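Local coordinates for protein intron-associated endonuclease 1 (Enterobacteria phage T4, PDB 1MK0) that acts as a phage intron-encoded homing endonuclease, with a GIY-YIG catalytic domain that probably cuts intronless target DNA near, not at, the intron insertion site, at residues Ser42-Phe56 with Leu82-Ala94. The protein carries 1 engineered substitution. Numbering follows the deposited sequence.
Sequences SIKLQRSFNKHGNVF and LNSKINGYNIADA
Ser-42 and Lys-44, at the start of helix 43-52, take hold of the loop around Tyr-89, a compact example of how a helix end can anchor irregular chain. Ser-42, the N-cap, uses its hydroxyl twice. It accepts the capping bond from Leu-45 N to Ser-42 OG (3.1 Å) and donates from OG to Tyr-89 O (2.7 Å), lying in the plane of that carbonyl; chi1 of 167° puts OG beside its own carbonyl carbon, where it meets both partners. The Lys-44 chain, bent at chi3 (-64°), carries the ammonium to the backbone carbonyls of the loop, and NZ bonds to Asn-90 O (2.8 Å) and Gly-88 O (3.0 Å), each time from above the carbonyl plane. Gathered round the cation, these oxygens would probably steady its charge.

Within the GIY-YIG domain, this loop follows helix 68-81, whereas helix 43-52 leads into edge strand 56-63 of the three-stranded antiparallel sheet; the ring of Tyr-89 lies between that helix and Phe-56, at the beginning of the strand. The side chains of Leu-45 and Tyr-89 cross at about a right angle, Leu-45 CD1 sitting over one ring face, 4.0 Å from its centroid, in a CH-pi contact. Phe-56 presents its edge to the tyrosine in an offset edge-to-face pair, the planes at 73° and Phe-56 CE2 3.9 Å from Tyr-89 CE1. Ser-48 comes in obliquely, its CB packing against CE2 of the tyrosine, while the phenol oxygen is hydrogen-bonded to the Asn-10 side chain on strand 4-10. At the opposite end from the phenol, beside the N-cap, Ile-91 CG2 rests against Ser-42 OG (3.7 Å) and Lys-44 CE.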
loop_
_atom_site.group_PDB
_atom_site.type_symbol
_atom_site.label_atom_id
_atom_site.label_comp_id
_atom_site.label_asym_id
_atom_site.label_seq_id
_atom_site.Cartn_x
_atom_site.Cartn_y
_atom_site.Cartn_z
ATOM N N SER A 42 -9.266 -1.630 1.345
ATOM C CA SER A 42 -9.419 -0.185 1.411
ATOM C C SER A 42 -10.489 0.310 0.458
ATOM O O SER A 42 -10.318 0.247 -0.758
ATOM C CB SER A 42 -8.105 0.515 1.075
ATOM O OG SER A 42 -8.338 1.895 0.847
ATOM N N ILE A 43 -11.587 0.816 1.010
ATOM C CA ILE A 43 -12.669 1.328 0.183
ATOM C C ILE A 43 -12.181 2.497 -0.672
ATOM O O ILE A 43 -12.674 2.721 -1.776
ATOM C CB ILE A 43 -13.865 1.794 1.053
ATOM C CG1 ILE A 43 -15.014 2.261 0.156
ATOM C CG2 ILE A 43 -13.428 2.921 1.979
ATOM C CD1 ILE A 43 -16.283 2.625 0.920
ATOM N N LYS A 44 -11.195 3.234 -0.167
ATOM C CA LYS A 44 -10.670 4.378 -0.896
ATOM C C LYS A 44 -9.893 3.938 -2.127
ATOM O O LYS A 44 -10.053 4.514 -3.205
ATOM C CB LYS A 44 -9.795 5.232 0.025
ATOM C CG LYS A 44 -10.554 5.722 1.252
ATOM C CD LYS A 44 -9.804 6.813 2.001
ATOM C CE LYS A 44 -8.502 6.313 2.581
ATOM N NZ LYS A 44 -7.847 7.370 3.408
ATOM N N LEU A 45 -9.059 2.914 -1.975
ATOM C CA LEU A 45 -8.295 2.424 -3.112
ATOM C C LEU A 45 -9.262 1.753 -4.083
ATOM O O LEU A 45 -9.139 1.905 -5.302
ATOM C CB LEU A 45 -7.224 1.431 -2.657
ATOM C CG LEU A 45 -6.237 1.009 -3.753
ATOM C CD1 LEU A 45 -5.471 2.225 -4.271
ATOM C CD2 LEU A 45 -5.283 -0.024 -3.194
ATOM N N GLN A 46 -10.233 1.029 -3.538
ATOM C CA GLN A 46 -11.227 0.349 -4.363
ATOM C C GLN A 46 -12.012 1.352 -5.203
ATOM O O GLN A 46 -12.260 1.118 -6.386
ATOM C CB GLN A 46 -12.197 -0.456 -3.494
ATOM C CG GLN A 46 -13.146 -1.331 -4.309
ATOM C CD GLN A 46 -12.435 -2.489 -4.995
ATOM O OE1 GLN A 46 -11.990 -3.433 -4.341
ATOM N NE2 GLN A 46 -12.317 -2.416 -6.318
ATOM N N ARG A 47 -12.408 2.465 -4.594
ATOM C CA ARG A 47 -13.159 3.492 -5.306
ATOM C C ARG A 47 -12.348 4.085 -6.446
ATOM O O ARG A 47 -12.856 4.274 -7.554
ATOM C CB ARG A 47 -13.580 4.607 -4.348
ATOM C CG ARG A 47 -14.753 4.242 -3.465
ATOM C CD ARG A 47 -15.037 5.354 -2.480
ATOM N NE ARG A 47 -16.285 5.144 -1.759
ATOM C CZ ARG A 47 -16.695 5.910 -0.755
ATOM N NH1 ARG A 47 -15.949 6.930 -0.356
ATOM N NH2 ARG A 47 -17.853 5.661 -0.157
ATOM N N SER A 48 -11.084 4.383 -6.170
ATOM C CA SER A 48 -10.216 4.962 -7.183
ATOM C C SER A 48 -10.026 3.975 -8.326
ATOM O O SER A 48 -10.091 4.347 -9.500
ATOM C CB SER A 48 -8.858 5.314 -6.575
ATOM O OG SER A 48 -8.018 5.917 -7.545
ATOM N N PHE A 49 -9.795 2.715 -7.974
ATOM C CA PHE A 49 -9.597 1.670 -8.969
ATOM C C PHE A 49 -10.862 1.452 -9.791
ATOM O O PHE A 49 -10.788 1.175 -10.986
ATOM C CB PHE A 49 -9.179 0.365 -8.288
ATOM C CG PHE A 49 -8.898 -0.755 -9.245
ATOM C CD1 PHE A 49 -9.914 -1.616 -9.655
ATOM C CD2 PHE A 49 -7.616 -0.942 -9.752
ATOM C CE1 PHE A 49 -9.657 -2.647 -10.556
ATOM C CE2 PHE A 49 -7.350 -1.973 -10.655
ATOM C CZ PHE A 49 -8.374 -2.825 -11.055
ATOM N N ASN A 50 -12.023 1.577 -9.160
ATOM C CA ASN A 50 -13.272 1.390 -9.894
ATOM C C ASN A 50 -13.444 2.489 -10.936
ATOM O O ASN A 50 -14.059 2.275 -11.981
ATOM C CB ASN A 50 -14.470 1.397 -8.943
ATOM C CG ASN A 50 -14.549 0.145 -8.100
ATOM O OD1 ASN A 50 -13.875 -0.848 -8.377
ATOM N ND2 ASN A 50 -15.390 0.177 -7.072
ATOM N N LYS A 51 -12.888 3.662 -10.652
ATOM C CA LYS A 51 -12.988 4.801 -11.560
ATOM C C LYS A 51 -11.887 4.882 -12.612
ATOM O O LYS A 51 -12.098 5.437 -13.691
ATOM C CB LYS A 51 -12.976 6.111 -10.768
ATOM C CG LYS A 51 -14.206 6.370 -9.927
ATOM C CD LYS A 51 -14.100 7.728 -9.250
ATOM C CE LYS A 51 -15.380 8.087 -8.515
ATOM N NZ LYS A 51 -15.277 9.414 -7.839
ATOM N N HIS A 52 -10.719 4.327 -12.311
ATOM C CA HIS A 52 -9.594 4.427 -13.237
ATOM C C HIS A 52 -8.909 3.130 -13.625
ATOM O O HIS A 52 -8.158 3.099 -14.598
ATOM C CB HIS A 52 -8.525 5.344 -12.637
ATOM C CG HIS A 52 -9.061 6.629 -12.092
ATOM N ND1 HIS A 52 -9.672 7.575 -12.885
ATOM C CD2 HIS A 52 -9.071 7.127 -10.832
ATOM C CE1 HIS A 52 -10.035 8.604 -12.137
ATOM N NE2 HIS A 52 -9.682 8.356 -10.888
ATOM N N GLY A 53 -9.144 2.066 -12.872
ATOM C CA GLY A 53 -8.457 0.830 -13.175
ATOM C C GLY A 53 -7.031 1.013 -12.683
ATOM O O GLY A 53 -6.773 1.884 -11.848
ATOM N N ASN A 54 -6.095 0.234 -13.209
ATOM C CA ASN A 54 -4.715 0.339 -12.743
ATOM C C ASN A 54 -3.880 1.471 -13.327
ATOM O O ASN A 54 -3.129 1.276 -14.286
ATOM C CB ASN A 54 -3.987 -0.988 -12.955
ATOM C CG ASN A 54 -2.631 -1.027 -12.267
ATOM O OD1 ASN A 54 -1.944 -2.050 -12.285
ATOM N ND2 ASN A 54 -2.240 0.086 -11.659
ATOM N N VAL A 55 -4.010 2.652 -12.731
ATOM C CA VAL A 55 -3.246 3.824 -13.141
ATOM C C VAL A 55 -2.200 4.070 -12.056
ATOM O O VAL A 55 -1.724 5.188 -11.879
ATOM C CB VAL A 55 -4.150 5.077 -13.260
ATOM C CG1 VAL A 55 -5.098 4.918 -14.436
ATOM C CG2 VAL A 55 -4.940 5.285 -11.972
ATOM N N PHE A 56 -1.843 3.007 -11.339
ATOM C CA PHE A 56 -0.885 3.114 -10.243
ATOM C C PHE A 56 0.540 2.682 -10.551
ATOM O O PHE A 56 0.795 1.927 -11.491
ATOM C CB PHE A 56 -1.384 2.310 -9.037
ATOM C CG PHE A 56 -2.761 2.692 -8.584
ATOM C CD1 PHE A 56 -3.885 2.171 -9.215
ATOM C CD2 PHE A 56 -2.938 3.606 -7.550
ATOM C CE1 PHE A 56 -5.167 2.557 -8.827
ATOM C CE2 PHE A 56 -4.217 3.997 -7.155
ATOM C CZ PHE A 56 -5.332 3.472 -7.796
ATOM N N LEU A 82 3.944 10.452 4.676
ATOM C CA LEU A 82 3.307 10.707 3.392
ATOM C C LEU A 82 1.841 11.102 3.527
ATOM O O LEU A 82 1.141 11.259 2.525
ATOM C CB LEU A 82 3.445 9.474 2.491
ATOM C CG LEU A 82 4.883 8.979 2.293
ATOM C CD1 LEU A 82 4.890 7.804 1.325
ATOM C CD2 LEU A 82 5.752 10.108 1.758
ATOM N N ASN A 83 1.386 11.264 4.768
ATOM C CA ASN A 83 0.006 11.669 5.048
ATOM C C ASN A 83 -0.963 10.829 4.218
ATOM O O ASN A 83 -1.916 11.351 3.636
ATOM C CB ASN A 83 -0.145 13.158 4.707
ATOM C CG ASN A 83 -1.440 13.748 5.215
ATOM O OD1 ASN A 83 -1.825 13.530 6.363
ATOM N ND2 ASN A 83 -2.112 14.520 4.366
ATOM N N SER A 84 -0.727 9.519 4.195
ATOM C CA SER A 84 -1.534 8.607 3.391
ATOM C C SER A 84 -2.918 8.226 3.911
ATOM O O SER A 84 -3.612 7.428 3.286
ATOM C CB SER A 84 -0.728 7.338 3.084
ATOM O OG SER A 84 -0.525 6.554 4.246
ATOM N N LYS A 85 -3.323 8.780 5.048
ATOM C CA LYS A 85 -4.657 8.499 5.570
ATOM C C LYS A 85 -5.546 9.664 5.138
ATOM O O LYS A 85 -6.530 9.484 4.421
ATOM C CB LYS A 85 -4.619 8.370 7.095
ATOM C CG LYS A 85 -3.855 7.138 7.563
ATOM C CD LYS A 85 -3.377 7.251 9.003
ATOM C CE LYS A 85 -4.516 7.285 9.990
ATOM N NZ LYS A 85 -3.999 7.252 11.385
ATOM N N ILE A 86 -5.174 10.868 5.551
ATOM C CA ILE A 86 -5.931 12.060 5.193
ATOM C C ILE A 86 -5.877 12.330 3.688
ATOM O O ILE A 86 -6.895 12.651 3.072
ATOM C CB ILE A 86 -5.384 13.293 5.944
ATOM C CG1 ILE A 86 -5.637 13.131 7.441
ATOM C CG2 ILE A 86 -6.022 14.571 5.410
ATOM C CD1 ILE A 86 -4.989 14.211 8.290
ATOM N N ASN A 87 -4.692 12.185 3.100
ATOM C CA ASN A 87 -4.501 12.447 1.676
ATOM C C ASN A 87 -4.057 11.220 0.886
ATOM O O ASN A 87 -3.384 11.341 -0.136
ATOM C CB ASN A 87 -3.474 13.574 1.499
ATOM C CG ASN A 87 -3.281 13.969 0.047
ATOM O OD1 ASN A 87 -4.244 14.281 -0.654
ATOM N ND2 ASN A 87 -2.033 13.960 -0.411
ATOM N N GLY A 88 -4.443 10.040 1.352
ATOM C CA GLY A 88 -4.051 8.828 0.659
ATOM C C GLY A 88 -5.108 7.746 0.701
ATOM O O GLY A 88 -6.278 8.017 0.976
ATOM N N TYR A 89 -4.688 6.509 0.456
ATOM C CA TYR A 89 -5.621 5.393 0.430
ATOM C C TYR A 89 -5.647 4.506 1.669
ATOM O O TYR A 89 -6.426 3.561 1.724
ATOM C CB TYR A 89 -5.353 4.538 -0.811
ATOM C CG TYR A 89 -5.508 5.311 -2.099
ATOM C CD1 TYR A 89 -4.400 5.627 -2.882
ATOM C CD2 TYR A 89 -6.761 5.759 -2.518
ATOM C CE1 TYR A 89 -4.534 6.369 -4.049
ATOM C CE2 TYR A 89 -6.905 6.503 -3.685
ATOM C CZ TYR A 89 -5.788 6.804 -4.443
ATOM O OH TYR A 89 -5.920 7.545 -5.595
ATOM N N ASN A 90 -4.806 4.792 2.659
ATOM C CA ASN A 90 -4.812 3.984 3.875
ATOM C C ASN A 90 -6.015 4.365 4.725
ATOM O O ASN A 90 -6.317 5.547 4.881
ATOM C CB ASN A 90 -3.528 4.196 4.677
ATOM C CG ASN A 90 -2.324 3.580 4.006
ATOM O OD1 ASN A 90 -1.643 4.227 3.210
ATOM N ND2 ASN A 90 -2.064 2.315 4.311
ATOM N N ILE A 91 -6.702 3.366 5.273
ATOM C CA ILE A 91 -7.886 3.629 6.088
ATOM C C ILE A 91 -7.623 3.589 7.587
ATOM O O ILE A 91 -8.523 3.853 8.382
ATOM C CB ILE A 91 -9.038 2.629 5.787
ATOM C CG1 ILE A 91 -8.601 1.206 6.131
ATOM C CG2 ILE A 91 -9.454 2.734 4.327
ATOM C CD1 ILE A 91 -9.741 0.200 6.123
ATOM N N ALA A 92 -6.399 3.255 7.975
ATOM C CA ALA A 92 -6.040 3.191 9.385
ATOM C C ALA A 92 -4.540 2.996 9.510
ATOM O O ALA A 92 -3.840 2.900 8.506
ATOM C CB ALA A 92 -6.775 2.041 10.060
ATOM N N ASP A 93 -4.041 2.957 10.741
ATOM C CA ASP A 93 -2.618 2.740 10.932
ATOM C C ASP A 93 -2.280 1.322 10.500
ATOM O O ASP A 93 -3.169 0.497 10.284
ATOM C CB ASP A 93 -2.208 2.972 12.386
ATOM C CG ASP A 93 -2.152 4.443 12.739
ATOM O OD1 ASP A 93 -1.830 5.255 11.843
ATOM O OD2 ASP A 93 -2.411 4.786 13.909
ATOM N N ALA A 94 -0.988 1.046 10.384
ATOM C CA ALA A 94 -0.500 -0.248 9.923
ATOM C C ALA A 94 -0.851 -1.491 10.725
ATOM O O ALA A 94 -0.992 -1.453 11.948
ATOM C CB ALA A 94 1.013 -0.177 9.745
#